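Local coordinates for protein epidermin modifying enzyme EPID (Staphylococcus epidermidis, PDB 1G63) that catalyses the FMN-dependent oxidative decarboxylation of the C-terminal cysteine residue during maturation of the lantibiotic epidermin, at residues B[9-15]-B[79-83]; B[34-38]-B[97-102]; B[110-114]-B[138-143]; B[113-118]-B[157-163]. All blocks are in the same frame, centred on the assembly; numbering follows the deposited sequence.

Contact 1 (B[9-15]-B[79-83]). With FMN (flavin mononucleotide), chain N.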
# COMPACT_ATOMS: atom_id res chain seq x y z
N ALA B 9 21.92 -19.79 -9.79
CA ALA B 9 20.82 -20.14 -10.69
C ALA B 9 20.21 -18.93 -11.39
O ALA B 9 19.95 -17.90 -10.77
CB ALA B 9 19.75 -20.89 -9.91
N THR B 10 19.97 -19.08 -12.68
CA THR B 10 19.40 -18.01 -13.49
C THR B 10 18.02 -18.38 -14.04
O THR B 10 17.59 -19.54 -13.95
CB THR B 10 20.35 -17.63 -14.65
OG1 THR B 10 20.46 -18.71 -15.58
CG2 THR B 10 21.73 -17.29 -14.10
N ALA B 11 17.36 -17.39 -14.63
CA ALA B 11 16.01 -17.55 -15.17
C ALA B 11 15.85 -18.47 -16.37
O ALA B 11 15.37 -18.07 -17.44
CB ALA B 11 15.42 -16.18 -15.48
N SER B 12 16.25 -19.72 -16.19
CA SER B 12 16.09 -20.74 -17.21
C SER B 12 14.91 -21.58 -16.73
O SER B 12 14.75 -21.77 -15.53
CB SER B 12 17.33 -21.63 -17.30
OG SER B 12 17.00 -22.89 -17.87
N ILE B 13 14.10 -22.07 -17.65
CA ILE B 13 12.95 -22.87 -17.28
C ILE B 13 13.33 -24.02 -16.35
O ILE B 13 12.56 -24.39 -15.47
CB ILE B 13 12.25 -23.45 -18.55
CG1 ILE B 13 11.01 -24.26 -18.15
CG2 ILE B 13 13.22 -24.32 -19.34
CD1 ILE B 13 9.98 -23.48 -17.37
N ASN B 14 14.53 -24.57 -16.53
CA ASN B 14 14.96 -25.69 -15.69
C ASN B 14 15.35 -25.34 -14.27
O ASN B 14 15.73 -26.23 -13.51
CB ASN B 14 16.10 -26.45 -16.36
CG ASN B 14 15.64 -27.21 -17.57
OD1 ASN B 14 15.93 -26.83 -18.71
ND2 ASN B 14 14.90 -28.29 -17.35
N VAL B 15 15.26 -24.07 -13.91
CA VAL B 15 15.59 -23.67 -12.55
C VAL B 15 14.54 -24.28 -11.61
O VAL B 15 14.76 -24.39 -10.41
CB VAL B 15 15.61 -22.14 -12.40
CG1 VAL B 15 14.21 -21.58 -12.57
CG2 VAL B 15 16.20 -21.76 -11.05
N VAL B 79 27.22 -21.91 -12.37
CA VAL B 79 26.09 -21.13 -12.80
C VAL B 79 25.25 -22.21 -13.49
O VAL B 79 25.53 -22.62 -14.61
CB VAL B 79 26.51 -19.98 -13.74
CG1 VAL B 79 27.34 -20.51 -14.85
CG2 VAL B 79 25.26 -19.27 -14.28
N LEU B 80 24.25 -22.68 -12.76
CA LEU B 80 23.40 -23.77 -13.20
C LEU B 80 21.94 -23.56 -12.75
O LEU B 80 21.67 -23.49 -11.57
CB LEU B 80 23.95 -25.07 -12.60
CG LEU B 80 23.19 -26.39 -12.69
CD1 LEU B 80 23.22 -26.92 -14.11
CD2 LEU B 80 23.85 -27.39 -11.75
N PRO B 81 21.01 -23.41 -13.71
CA PRO B 81 21.24 -23.41 -15.16
C PRO B 81 21.80 -22.04 -15.52
O PRO B 81 21.57 -21.07 -14.79
CB PRO B 81 19.85 -23.60 -15.76
CG PRO B 81 18.97 -23.96 -14.59
CD PRO B 81 19.58 -23.26 -13.42
N ALA B 82 22.52 -21.96 -16.63
CA ALA B 82 23.09 -20.70 -17.07
C ALA B 82 22.34 -20.19 -18.30
O ALA B 82 22.32 -20.84 -19.35
CB ALA B 82 24.56 -20.87 -17.38
N SER B 83 21.72 -19.02 -18.16
CA SER B 83 20.96 -18.41 -19.25
C SER B 83 21.89 -17.70 -20.23
O SER B 83 23.02 -17.34 -19.88
CB SER B 83 19.97 -17.39 -18.69
OG SER B 83 20.66 -16.35 -18.00
N1 FMN N . 16.57 -18.00 -21.13
C2 FMN N . 17.59 -18.90 -21.24
O2 FMN N . 18.73 -18.60 -21.44
N3 FMN N . 17.29 -20.30 -21.10
C4 FMN N . 16.06 -20.82 -20.87
O4 FMN N . 15.90 -22.05 -20.80
C4A FMN N . 14.96 -19.85 -20.79
N5 FMN N . 13.72 -20.25 -20.52
C5A FMN N . 12.75 -19.32 -20.27
C6 FMN N . 11.41 -19.75 -19.87
C7 FMN N . 10.36 -18.89 -19.74
C7M FMN N . 8.97 -19.38 -19.31
C8 FMN N . 10.63 -17.44 -19.76
C8M FMN N . 9.53 -16.44 -19.49
C9 FMN N . 11.89 -17.01 -20.17
C9A FMN N . 12.96 -17.89 -20.43
N10 FMN N . 14.28 -17.50 -20.82
C10 FMN N . 15.32 -18.41 -20.91
C1' FMN N . 14.59 -16.07 -20.98
C2' FMN N . 15.21 -15.53 -19.66
O2' FMN N . 14.39 -15.70 -18.50
C3' FMN N . 15.54 -14.05 -19.81
O3' FMN N . 16.54 -13.88 -20.87
C4' FMN N . 16.04 -13.36 -18.55
O4' FMN N . 16.14 -11.92 -18.75
C5' FMN N . 17.37 -13.89 -18.02
O5' FMN N . 17.70 -13.26 -16.77
P FMN N . 18.82 -13.80 -15.79
O1P FMN N . 20.10 -13.86 -16.58
O2P FMN N . 18.38 -15.11 -15.27
O3P FMN N . 18.88 -12.73 -14.64
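Thr-10 and Pro-81 meet through the hydroxyl of the threonine, which donates to the proline carbonyl: Thr-10 OG1 lies 2.7 Å from Pro-81 O. The donor stands above the carbonyl plane, about 41° out of it. The same hydroxyl oxygen receives a weak bond from the chain two residues on, Ser-83 N to Thr-10 OG1 at 2.9 Å, and Thr-10 N gives a second, weak bond to Pro-81 O. With chi1 at 66°, OG1 sits between the backbone N and carbonyl carbon of Thr-10 and faces the 81-83 backbone, while CG2 turns to the methyl CG2 of Val-79. Beside this polar knot the Pro-81 ring fills the curve of the 9-15 loop. Its CB is 3.6 Å from Ser-12 CB, its CG lies against the backbone of Asn-14 and Val-15, and its CD approaches the CB atoms of Ala-9 and Val-15. The peptide before Pro-81 is cis, in keeping with the corner the chain turns here. Ser-12 OG accepts from Asn-14 N in an ST turn and lies close to the side-chain amide of Asn-115. Both segments then reach the flavin nucleotide. Ala-11 N donates to FMN O2P at 2.6 Å with a nearly straight N-H (163°), Ala-11 O receives the ribityl O2' at 2.8 Å, and Ser-83 OG donates to FMN O1P at 2.9 Å. Ser-83 also caps the following helix through Thr-86 N. The phosphate is thus held by neutral donors, and the helix beginning after Ser-83 would probably add a favourable dipole to their grip on its charge.

Contact 2 (B[34-38]-B[97-102]); sequences ILFSP and NLLTTV. With FMN (flavin mononucleotide), chain N; FMN (flavin mononucleotide), chain M.
Leu-35 reaches from strand 34-36 onto helix 98-102 and inserts its forked end between three residues of the first helical turns. CG is anti to the backbone N (chi1 -167°), which extends the chain toward the helix. One branch, CD2, packs closely on Leu-99, 3.5 Å from its CB; the other, CD1, meets Leu-98 CG at 3.9 Å and Val-102 CG2 at 3.8 Å. The Leu-35 and Leu-99 side chains cross at a slant, whereas Leu-35 and Val-102 run past one another in opposite directions. Leu-99 answers with CD1, laid along the strand backbone and 3.8 Å from Ser-37 N. At the edge, the Pro-38 ring brings CD against the amide end of Asn-97, the helix N-cap residue. A single water joins the two backbones where the strand ends, donating to Phe-36 O at 3.0 Å and accepting from Leu-99 N at 2.9 Å, so a helix N-terminal N-H is satisfied through it. Two hydroxyls at the margins of this apolar core serve two different flavins: Ser-37 OG donates to the phosphate O2P of one FMN, while Thr-101 OG1 accepts from O3' of another FMN, whose phosphate is held by a neighbouring subunit. Val-102 and Leu-98 also touch the active-site His-67. Such a helix laid across a parallel strand, with the nucleotide phosphate at the strand's C-terminal end, is the layered alpha/beta arrangement of a Rossmann-like fold.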
# COMPACT_ATOMS: atom_id res chain seq x y z
N ILE B 34 23.17 -21.62 -2.37
CA ILE B 34 22.59 -21.14 -3.61
C ILE B 34 22.29 -19.63 -3.64
O ILE B 34 22.03 -19.01 -2.61
CB ILE B 34 21.32 -21.97 -3.93
CG1 ILE B 34 20.87 -21.71 -5.36
CG2 ILE B 34 20.25 -21.67 -2.90
CD1 ILE B 34 20.01 -22.82 -5.93
N LEU B 35 22.35 -19.07 -4.84
CA LEU B 35 22.12 -17.65 -5.07
C LEU B 35 21.34 -17.54 -6.39
O LEU B 35 21.74 -18.13 -7.39
CB LEU B 35 23.48 -16.94 -5.19
CG LEU B 35 23.58 -15.41 -5.13
CD1 LEU B 35 25.04 -15.00 -5.32
CD2 LEU B 35 22.72 -14.80 -6.22
N PHE B 36 20.23 -16.81 -6.39
CA PHE B 36 19.41 -16.68 -7.60
C PHE B 36 19.47 -15.31 -8.26
O PHE B 36 19.79 -14.30 -7.64
CB PHE B 36 17.93 -16.97 -7.29
CG PHE B 36 17.65 -18.40 -6.89
CD1 PHE B 36 17.77 -18.80 -5.56
CD2 PHE B 36 17.26 -19.34 -7.84
CE1 PHE B 36 17.50 -20.13 -5.18
CE2 PHE B 36 16.99 -20.66 -7.47
CZ PHE B 36 17.10 -21.06 -6.14
N SER B 37 19.15 -15.28 -9.55
CA SER B 37 19.10 -14.03 -10.29
C SER B 37 17.69 -13.49 -10.03
O SER B 37 16.75 -14.25 -9.82
CB SER B 37 19.30 -14.28 -11.78
OG SER B 37 18.15 -14.88 -12.37
N PRO B 38 17.53 -12.16 -10.01
CA PRO B 38 16.20 -11.57 -9.77
C PRO B 38 15.09 -12.20 -10.60
O PRO B 38 14.01 -12.51 -10.09
CB PRO B 38 16.42 -10.10 -10.11
CG PRO B 38 17.83 -9.88 -9.66
CD PRO B 38 18.55 -11.11 -10.18
N ASN B 97 23.71 -7.28 -10.68
CA ASN B 97 22.94 -7.94 -9.63
C ASN B 97 23.95 -8.77 -8.82
O ASN B 97 25.09 -8.94 -9.25
CB ASN B 97 21.80 -8.81 -10.19
CG ASN B 97 22.27 -9.86 -11.18
OD1 ASN B 97 23.31 -10.49 -10.98
ND2 ASN B 97 21.48 -10.08 -12.23
N LEU B 98 23.56 -9.27 -7.65
CA LEU B 98 24.48 -10.03 -6.81
C LEU B 98 25.11 -11.24 -7.48
O LEU B 98 26.33 -11.41 -7.43
CB LEU B 98 23.80 -10.47 -5.50
CG LEU B 98 24.70 -11.22 -4.50
CD1 LEU B 98 25.89 -10.37 -4.11
CD2 LEU B 98 23.90 -11.60 -3.25
N LEU B 99 24.29 -12.08 -8.11
CA LEU B 99 24.78 -13.28 -8.78
C LEU B 99 25.89 -12.95 -9.77
O LEU B 99 26.98 -13.52 -9.76
CB LEU B 99 23.64 -13.98 -9.51
CG LEU B 99 23.98 -15.26 -10.30
CD1 LEU B 99 22.73 -16.13 -10.42
CD2 LEU B 99 24.53 -14.91 -11.69
N THR B 100 25.58 -12.00 -10.62
CA THR B 100 26.48 -11.58 -11.66
C THR B 100 27.74 -10.88 -11.08
O THR B 100 28.83 -10.96 -11.65
CB THR B 100 25.66 -10.74 -12.65
OG1 THR B 100 26.15 -10.94 -13.97
CG2 THR B 100 25.70 -9.30 -12.29
N THR B 101 27.60 -10.23 -9.93
CA THR B 101 28.75 -9.58 -9.28
C THR B 101 29.65 -10.66 -8.66
O THR B 101 30.87 -10.52 -8.62
CB THR B 101 28.30 -8.60 -8.16
OG1 THR B 101 27.63 -7.48 -8.74
CG2 THR B 101 29.50 -8.10 -7.37
N VAL B 102 29.03 -11.72 -8.17
CA VAL B 102 29.76 -12.83 -7.59
C VAL B 102 30.56 -13.54 -8.68
O VAL B 102 31.71 -13.95 -8.47
CB VAL B 102 28.80 -13.84 -6.90
CG1 VAL B 102 29.46 -15.21 -6.73
CG2 VAL B 102 28.39 -13.29 -5.53
N1 FMN N . 16.57 -18.00 -21.13
C2 FMN N . 17.59 -18.90 -21.24
O2 FMN N . 18.73 -18.60 -21.44
N3 FMN N . 17.29 -20.30 -21.10
C4 FMN N . 16.06 -20.82 -20.87
O4 FMN N . 15.90 -22.05 -20.80
C4A FMN N . 14.96 -19.85 -20.79
N5 FMN N . 13.72 -20.25 -20.52
C5A FMN N . 12.75 -19.32 -20.27
C6 FMN N . 11.41 -19.75 -19.87
C7 FMN N . 10.36 -18.89 -19.74
C7M FMN N . 8.97 -19.38 -19.31
C8 FMN N . 10.63 -17.44 -19.76
C8M FMN N . 9.53 -16.44 -19.49
C9 FMN N . 11.89 -17.01 -20.17
C9A FMN N . 12.96 -17.89 -20.43
N10 FMN N . 14.28 -17.50 -20.82
C10 FMN N . 15.32 -18.41 -20.91
C1' FMN N . 14.59 -16.07 -20.98
C2' FMN N . 15.21 -15.53 -19.66
O2' FMN N . 14.39 -15.70 -18.50
C3' FMN N . 15.54 -14.05 -19.81
O3' FMN N . 16.54 -13.88 -20.87
C4' FMN N . 16.04 -13.36 -18.55
O4' FMN N . 16.14 -11.92 -18.75
C5' FMN N . 17.37 -13.89 -18.02
O5' FMN N . 17.70 -13.26 -16.77
P FMN N . 18.82 -13.80 -15.79
O1P FMN N . 20.10 -13.86 -16.58
O2P FMN N . 18.38 -15.11 -15.27
O3P FMN N . 18.88 -12.73 -14.64
N1 FMN M . 31.47 -2.82 -6.57
C2 FMN M . 32.58 -2.12 -6.99
O2 FMN M . 32.92 -2.02 -8.13
N3 FMN M . 33.38 -1.48 -6.01
C4 FMN M . 33.15 -1.49 -4.68
O4 FMN M . 33.94 -0.91 -3.92
C4A FMN M . 31.99 -2.26 -4.22
N5 FMN M . 31.66 -2.30 -2.94
C5A FMN M . 30.48 -2.88 -2.57
C6 FMN M . 30.06 -2.83 -1.17
C7 FMN M . 28.96 -3.51 -0.70
C7M FMN M . 28.54 -3.43 0.78
C8 FMN M . 28.03 -4.12 -1.67
C8M FMN M . 26.74 -4.75 -1.23
C9 FMN M . 28.44 -4.19 -3.00
C9A FMN M . 29.62 -3.60 -3.49
N10 FMN M . 30.06 -3.63 -4.85
C10 FMN M . 31.16 -2.90 -5.27
C1' FMN M . 29.24 -4.31 -5.87
C2' FMN M . 28.32 -3.28 -6.56
O2' FMN M . 27.44 -2.57 -5.67
C3' FMN M . 27.46 -3.97 -7.61
O3' FMN M . 28.32 -4.55 -8.63
C4' FMN M . 26.42 -3.10 -8.31
O4' FMN M . 25.55 -3.90 -9.14
C5' FMN M . 27.00 -1.96 -9.13
O5' FMN M . 25.95 -1.13 -9.65
P FMN M . 26.19 0.31 -10.25
O1P FMN M . 27.17 0.16 -11.34
O2P FMN M . 26.66 1.23 -9.16
O3P FMN M . 24.77 0.76 -10.76
O HOH W 1 21.40 -11.91 -8.32

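Contact 3 (B[110-114]-B[138-143]); sequences LFIFP and VKVYSP
Ile-112 N donates to Lys-139 O in a bond of 2.7 Å that is almost linear (176°). One step further along, Tyr-141 N returns a bond of 2.9 Å to Ile-112 O, and Lys-139 N adds a weak one to Leu-110 O. Ile-112 therefore uses both its N-H and its C=O on the neighbouring strand, the alternation expected of parallel pairing, with Phe-111 beside Lys-139 and Ile-112 beside Val-140. Side chains sort themselves onto two faces. On the face of Phe-111, the ring and the lysine lie side by side and point the same way, with Phe-111 CD2 3.8 Å from Lys-139 CB; the lysine then bends at chi2 and carries its amine away. Phe-113 and Tyr-141 extend this aromatic row as an oblique pair, their planes at 40° and their centroids 5.3 Å apart. Helix 165-172 covers this side, where Phe-171 meets Tyr-141 edge to face. On the other face Ile-112 extends CD1 to Val-138 CG1 at 3.8 Å, and Leu-110 CD2 joins the same methyl. Pro-114 crosses Val-140 at about a right angle, CG toward its CG1, and its CB rests 3.7 Å from Pro-143 CG. Helix 124-134 lies beyond this face, its Leu-133 against Ile-112, Val-138 and Val-140, and Phe-125 of a neighbouring subunit touches Val-138. Two strong bonds and a weak one hold the short strand 139-140 at the margin of the sheet, while apolar contacts on both faces, most of them buried, supply the rest of the joint.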
# COMPACT_ATOMS: atom_id res chain seq x y z
N LEU B 110 34.85 -20.37 -11.52
CA LEU B 110 33.59 -20.46 -12.25
C LEU B 110 33.39 -21.61 -13.24
O LEU B 110 34.25 -21.89 -14.07
CB LEU B 110 33.36 -19.13 -12.96
CG LEU B 110 31.94 -18.68 -13.29
CD1 LEU B 110 31.10 -18.63 -12.02
CD2 LEU B 110 32.00 -17.32 -13.96
N PHE B 111 32.23 -22.25 -13.15
CA PHE B 111 31.85 -23.34 -14.05
C PHE B 111 30.45 -23.04 -14.60
O PHE B 111 29.47 -22.99 -13.86
CB PHE B 111 31.83 -24.68 -13.32
CG PHE B 111 33.17 -25.09 -12.75
CD1 PHE B 111 33.63 -24.53 -11.55
CD2 PHE B 111 33.97 -26.02 -13.41
CE1 PHE B 111 34.86 -24.89 -11.03
CE2 PHE B 111 35.21 -26.39 -12.89
CZ PHE B 111 35.66 -25.82 -11.70
N ILE B 112 30.36 -22.85 -15.91
CA ILE B 112 29.09 -22.53 -16.55
C ILE B 112 28.39 -23.67 -17.29
O ILE B 112 28.99 -24.34 -18.13
CB ILE B 112 29.29 -21.36 -17.54
CG1 ILE B 112 29.83 -20.14 -16.78
CG2 ILE B 112 27.99 -21.04 -18.26
CD1 ILE B 112 30.15 -18.96 -17.67
N PHE B 113 27.12 -23.90 -16.97
CA PHE B 113 26.32 -24.94 -17.62
C PHE B 113 25.17 -24.31 -18.40
O PHE B 113 24.07 -24.12 -17.89
CB PHE B 113 25.76 -25.93 -16.60
CG PHE B 113 26.81 -26.71 -15.87
CD1 PHE B 113 27.41 -26.20 -14.72
CD2 PHE B 113 27.23 -27.94 -16.36
CE1 PHE B 113 28.41 -26.91 -14.06
CE2 PHE B 113 28.22 -28.66 -15.70
CZ PHE B 113 28.81 -28.15 -14.55
N PRO B 114 25.41 -23.96 -19.67
CA PRO B 114 24.40 -23.34 -20.52
C PRO B 114 23.11 -24.15 -20.66
O PRO B 114 23.15 -25.37 -20.77
CB PRO B 114 25.11 -23.19 -21.86
CG PRO B 114 26.55 -23.07 -21.49
CD PRO B 114 26.69 -24.11 -20.40
N VAL B 138 37.57 -19.58 -18.02
CA VAL B 138 36.27 -19.80 -17.43
C VAL B 138 35.77 -21.09 -18.05
O VAL B 138 35.66 -21.21 -19.27
CB VAL B 138 35.31 -18.63 -17.75
CG1 VAL B 138 33.91 -18.95 -17.24
CG2 VAL B 138 35.82 -17.37 -17.09
N LYS B 139 35.50 -22.08 -17.21
CA LYS B 139 35.02 -23.37 -17.71
C LYS B 139 33.57 -23.30 -18.17
O LYS B 139 32.66 -23.00 -17.39
CB LYS B 139 35.17 -24.45 -16.63
CG LYS B 139 36.62 -24.83 -16.32
CD LYS B 139 37.33 -23.74 -15.53
CE LYS B 139 38.77 -24.12 -15.19
NZ LYS B 139 39.62 -24.30 -16.40
N VAL B 140 33.36 -23.56 -19.45
CA VAL B 140 32.03 -23.55 -20.04
C VAL B 140 31.75 -24.94 -20.61
O VAL B 140 32.38 -25.35 -21.58
CB VAL B 140 31.92 -22.51 -21.17
CG1 VAL B 140 30.50 -22.48 -21.70
CG2 VAL B 140 32.33 -21.14 -20.67
N TYR B 141 30.81 -25.64 -20.01
CA TYR B 141 30.45 -26.98 -20.43
C TYR B 141 29.69 -27.02 -21.77
O TYR B 141 28.91 -26.13 -22.08
CB TYR B 141 29.64 -27.61 -19.30
CG TYR B 141 29.06 -28.97 -19.54
CD1 TYR B 141 27.82 -29.11 -20.16
CD2 TYR B 141 29.71 -30.12 -19.09
CE1 TYR B 141 27.24 -30.37 -20.33
CE2 TYR B 141 29.15 -31.37 -19.26
CZ TYR B 141 27.91 -31.50 -19.87
OH TYR B 141 27.35 -32.75 -20.04
N SER B 142 29.94 -28.04 -22.59
CA SER B 142 29.23 -28.15 -23.86
C SER B 142 27.87 -28.77 -23.57
O SER B 142 27.79 -29.92 -23.15
CB SER B 142 29.99 -29.04 -24.85
OG SER B 142 31.18 -28.41 -25.28
N PRO B 143 26.79 -28.00 -23.78
CA PRO B 143 25.40 -28.43 -23.54
C PRO B 143 25.08 -29.80 -24.12
O PRO B 143 25.48 -30.11 -25.24
CB PRO B 143 24.59 -27.33 -24.23
CG PRO B 143 25.44 -26.13 -24.08
CD PRO B 143 26.83 -26.66 -24.38

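Contact 4 (B[113-118]-B[157-163]); sequences FPNMNI and KNNITMP. With FMN (flavin mononucleotide), chain N.
Segments 113-118 and 157-163 run in almost opposite directions, 177° apart, yet no direct hydrogen bond joins them. Side chains and one water bridge the gap instead. Ile-160 is the central piece: it points toward the other segment and sets its CG2 4.0 Å from Ile-118 CD1, the two isoleucines sliding past each other in opposite senses. Its CD1 turns to the backbone of Asn-115, 3.6 Å from CA of that residue. In Ile-118, CG1 is anti to the backbone N (chi1 -172°), and CG2 takes the position between N and carbonyl carbon, where it rests 3.8 Å from Asn-158 O and close to the end of the Lys-157 chain. At the far end Pro-163 brings CG obliquely to the Phe-113 ring, 3.8 Å from its CD2, with Val-168 of helix 165-172 touching both residues. Water accepts from Ile-118 N and Asn-159 ND2, each at 2.9 Å, and from Ile-160 N at a longer 3.3 Å, so three N-H groups from both segments converge on it. Asn-117 caps the helix that follows, its OD1 taking Arg-119 N. On the flavin side FMN N3 donates to Asn-115 O at 2.8 Å, nearly straight at 168°, and Met-116 packs its CA near N3 obliquely, from one side of the ring plane. The arrangement is that of a flavin-binding loop leaving the C-terminal end of a parallel strand, backed here by one arm of the antiparallel hairpin formed by strands 144-149 and 156-161.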
# COMPACT_ATOMS: atom_id res chain seq x y z
N PHE B 113 27.12 -23.90 -16.97
CA PHE B 113 26.32 -24.94 -17.62
C PHE B 113 25.17 -24.31 -18.40
O PHE B 113 24.07 -24.12 -17.89
CB PHE B 113 25.76 -25.93 -16.60
CG PHE B 113 26.81 -26.71 -15.87
CD1 PHE B 113 27.41 -26.20 -14.72
CD2 PHE B 113 27.23 -27.94 -16.36
CE1 PHE B 113 28.41 -26.91 -14.06
CE2 PHE B 113 28.22 -28.66 -15.70
CZ PHE B 113 28.81 -28.15 -14.55
N PRO B 114 25.41 -23.96 -19.67
CA PRO B 114 24.40 -23.34 -20.52
C PRO B 114 23.11 -24.15 -20.66
O PRO B 114 23.15 -25.37 -20.77
CB PRO B 114 25.11 -23.19 -21.86
CG PRO B 114 26.55 -23.07 -21.49
CD PRO B 114 26.69 -24.11 -20.40
N ASN B 115 21.98 -23.44 -20.65
CA ASN B 115 20.68 -24.07 -20.85
C ASN B 115 19.75 -23.07 -21.51
O ASN B 115 19.45 -22.01 -20.95
CB ASN B 115 20.06 -24.56 -19.55
CG ASN B 115 18.75 -25.31 -19.79
OD1 ASN B 115 17.67 -24.81 -19.50
ND2 ASN B 115 18.86 -26.52 -20.34
N MET B 116 19.28 -23.41 -22.71
CA MET B 116 18.40 -22.55 -23.47
C MET B 116 17.92 -23.32 -24.68
O MET B 116 18.43 -24.39 -24.98
CB MET B 116 19.18 -21.32 -23.94
CG MET B 116 20.37 -21.68 -24.83
SD MET B 116 21.50 -20.32 -25.19
CE MET B 116 22.53 -20.33 -23.70
N ASN B 117 16.93 -22.77 -25.37
CA ASN B 117 16.41 -23.41 -26.56
C ASN B 117 17.53 -23.41 -27.60
O ASN B 117 18.35 -22.50 -27.63
CB ASN B 117 15.20 -22.65 -27.09
CG ASN B 117 14.60 -23.30 -28.30
OD1 ASN B 117 15.08 -23.13 -29.42
ND2 ASN B 117 13.54 -24.06 -28.10
N ILE B 118 17.54 -24.44 -28.45
CA ILE B 118 18.56 -24.58 -29.48
C ILE B 118 18.74 -23.34 -30.37
O ILE B 118 19.86 -23.02 -30.76
CB ILE B 118 18.27 -25.82 -30.37
CG1 ILE B 118 19.44 -26.06 -31.32
CG2 ILE B 118 16.98 -25.62 -31.13
CD1 ILE B 118 20.75 -26.36 -30.61
N LYS B 157 13.17 -32.87 -33.25
CA LYS B 157 14.18 -31.83 -33.36
C LYS B 157 15.32 -32.02 -32.38
O LYS B 157 15.15 -32.66 -31.33
CB LYS B 157 13.54 -30.45 -33.14
CG LYS B 157 14.49 -29.27 -33.37
CD LYS B 157 13.87 -27.92 -33.02
CE LYS B 157 13.60 -27.79 -31.51
NZ LYS B 157 13.12 -26.42 -31.10
N ASN B 158 16.48 -31.48 -32.72
CA ASN B 158 17.64 -31.54 -31.85
C ASN B 158 17.33 -30.52 -30.75
O ASN B 158 16.84 -29.44 -31.04
CB ASN B 158 18.91 -31.12 -32.60
CG ASN B 158 20.18 -31.42 -31.82
OD1 ASN B 158 21.22 -30.81 -32.05
ND2 ASN B 158 20.09 -32.38 -30.90
N ASN B 159 17.61 -30.88 -29.50
CA ASN B 159 17.33 -30.00 -28.38
C ASN B 159 18.41 -30.13 -27.30
O ASN B 159 18.90 -31.23 -27.05
CB ASN B 159 15.97 -30.35 -27.77
CG ASN B 159 14.80 -29.79 -28.59
OD1 ASN B 159 13.79 -30.47 -28.80
ND2 ASN B 159 14.93 -28.54 -29.03
N ILE B 160 18.79 -29.01 -26.67
CA ILE B 160 19.80 -29.09 -25.61
C ILE B 160 19.07 -29.58 -24.36
O ILE B 160 17.88 -29.32 -24.17
CB ILE B 160 20.53 -27.71 -25.35
CG1 ILE B 160 19.77 -26.89 -24.33
CG2 ILE B 160 20.69 -26.92 -26.65
CD1 ILE B 160 20.33 -27.01 -22.95
N THR B 161 19.77 -30.32 -23.51
CA THR B 161 19.16 -30.84 -22.29
C THR B 161 19.98 -30.52 -21.06
O THR B 161 21.12 -30.07 -21.15
CB THR B 161 18.99 -32.37 -22.36
OG1 THR B 161 20.28 -32.99 -22.49
CG2 THR B 161 18.13 -32.76 -23.54
N MET B 162 19.40 -30.75 -19.89
CA MET B 162 20.09 -30.51 -18.64
C MET B 162 21.17 -31.57 -18.39
O MET B 162 21.01 -32.74 -18.73
CB MET B 162 19.08 -30.48 -17.48
CG MET B 162 18.23 -29.19 -17.41
SD MET B 162 19.07 -27.73 -16.70
CE MET B 162 20.06 -27.33 -17.97
N PRO B 163 22.29 -31.16 -17.78
CA PRO B 163 23.40 -32.07 -17.48
C PRO B 163 23.06 -33.09 -16.39
O PRO B 163 22.42 -32.75 -15.39
CB PRO B 163 24.51 -31.13 -16.99
CG PRO B 163 24.07 -29.75 -17.42
CD PRO B 163 22.58 -29.80 -17.28
N1 FMN N . 16.57 -18.00 -21.13
C2 FMN N . 17.59 -18.90 -21.24
O2 FMN N . 18.73 -18.60 -21.44
N3 FMN N . 17.29 -20.30 -21.10
C4 FMN N . 16.06 -20.82 -20.87
O4 FMN N . 15.90 -22.05 -20.80
C4A FMN N . 14.96 -19.85 -20.79
N5 FMN N . 13.72 -20.25 -20.52
C5A FMN N . 12.75 -19.32 -20.27
C6 FMN N . 11.41 -19.75 -19.87
C7 FMN N . 10.36 -18.89 -19.74
C7M FMN N . 8.97 -19.38 -19.31
C8 FMN N . 10.63 -17.44 -19.76
C8M FMN N . 9.53 -16.44 -19.49
C9 FMN N . 11.89 -17.01 -20.17
C9A FMN N . 12.96 -17.89 -20.43
N10 FMN N . 14.28 -17.50 -20.82
C10 FMN N . 15.32 -18.41 -20.91
C1' FMN N . 14.59 -16.07 -20.98
C2' FMN N . 15.21 -15.53 -19.66
O2' FMN N . 14.39 -15.70 -18.50
C3' FMN N . 15.54 -14.05 -19.81
O3' FMN N . 16.54 -13.88 -20.87
C4' FMN N . 16.04 -13.36 -18.55
O4' FMN N . 16.14 -11.92 -18.75
C5' FMN N . 17.37 -13.89 -18.02
O5' FMN N . 17.70 -13.26 -16.77
P FMN N . 18.82 -13.80 -15.79
O1P FMN N . 20.10 -13.86 -16.58
O2P FMN N . 18.38 -15.11 -15.27
O3P FMN N . 18.88 -12.73 -14.64
O HOH W 2 16.39 -26.83 -27.24

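Overall arrangement
Contacts 1, 2 and 3 are largely buried in the parallel sheet and its flanks, whereas contact 4 is partly exposed and joins the sheet to the hairpin. Contacts 1 and 2 meet through strands 5-9 and 32-36, with Ala-9 bonded to Leu-35 and Ser-37; contacts 3 and 4 share Phe-113 and Pro-114 on strand 110-114. Chemistry follows place: contact 3 is regular parallel pairing, contact 2 apolar helix-on-strand packing with one water, contact 1 a loop crossing tied by a hydroxyl, and contact 4 side-chain packing around a water. Contacts 1, 2 and 4 all reach the same FMN, contact 1 at phosphate and ribityl chain, contact 2 at the phosphate, contact 4 at the ring.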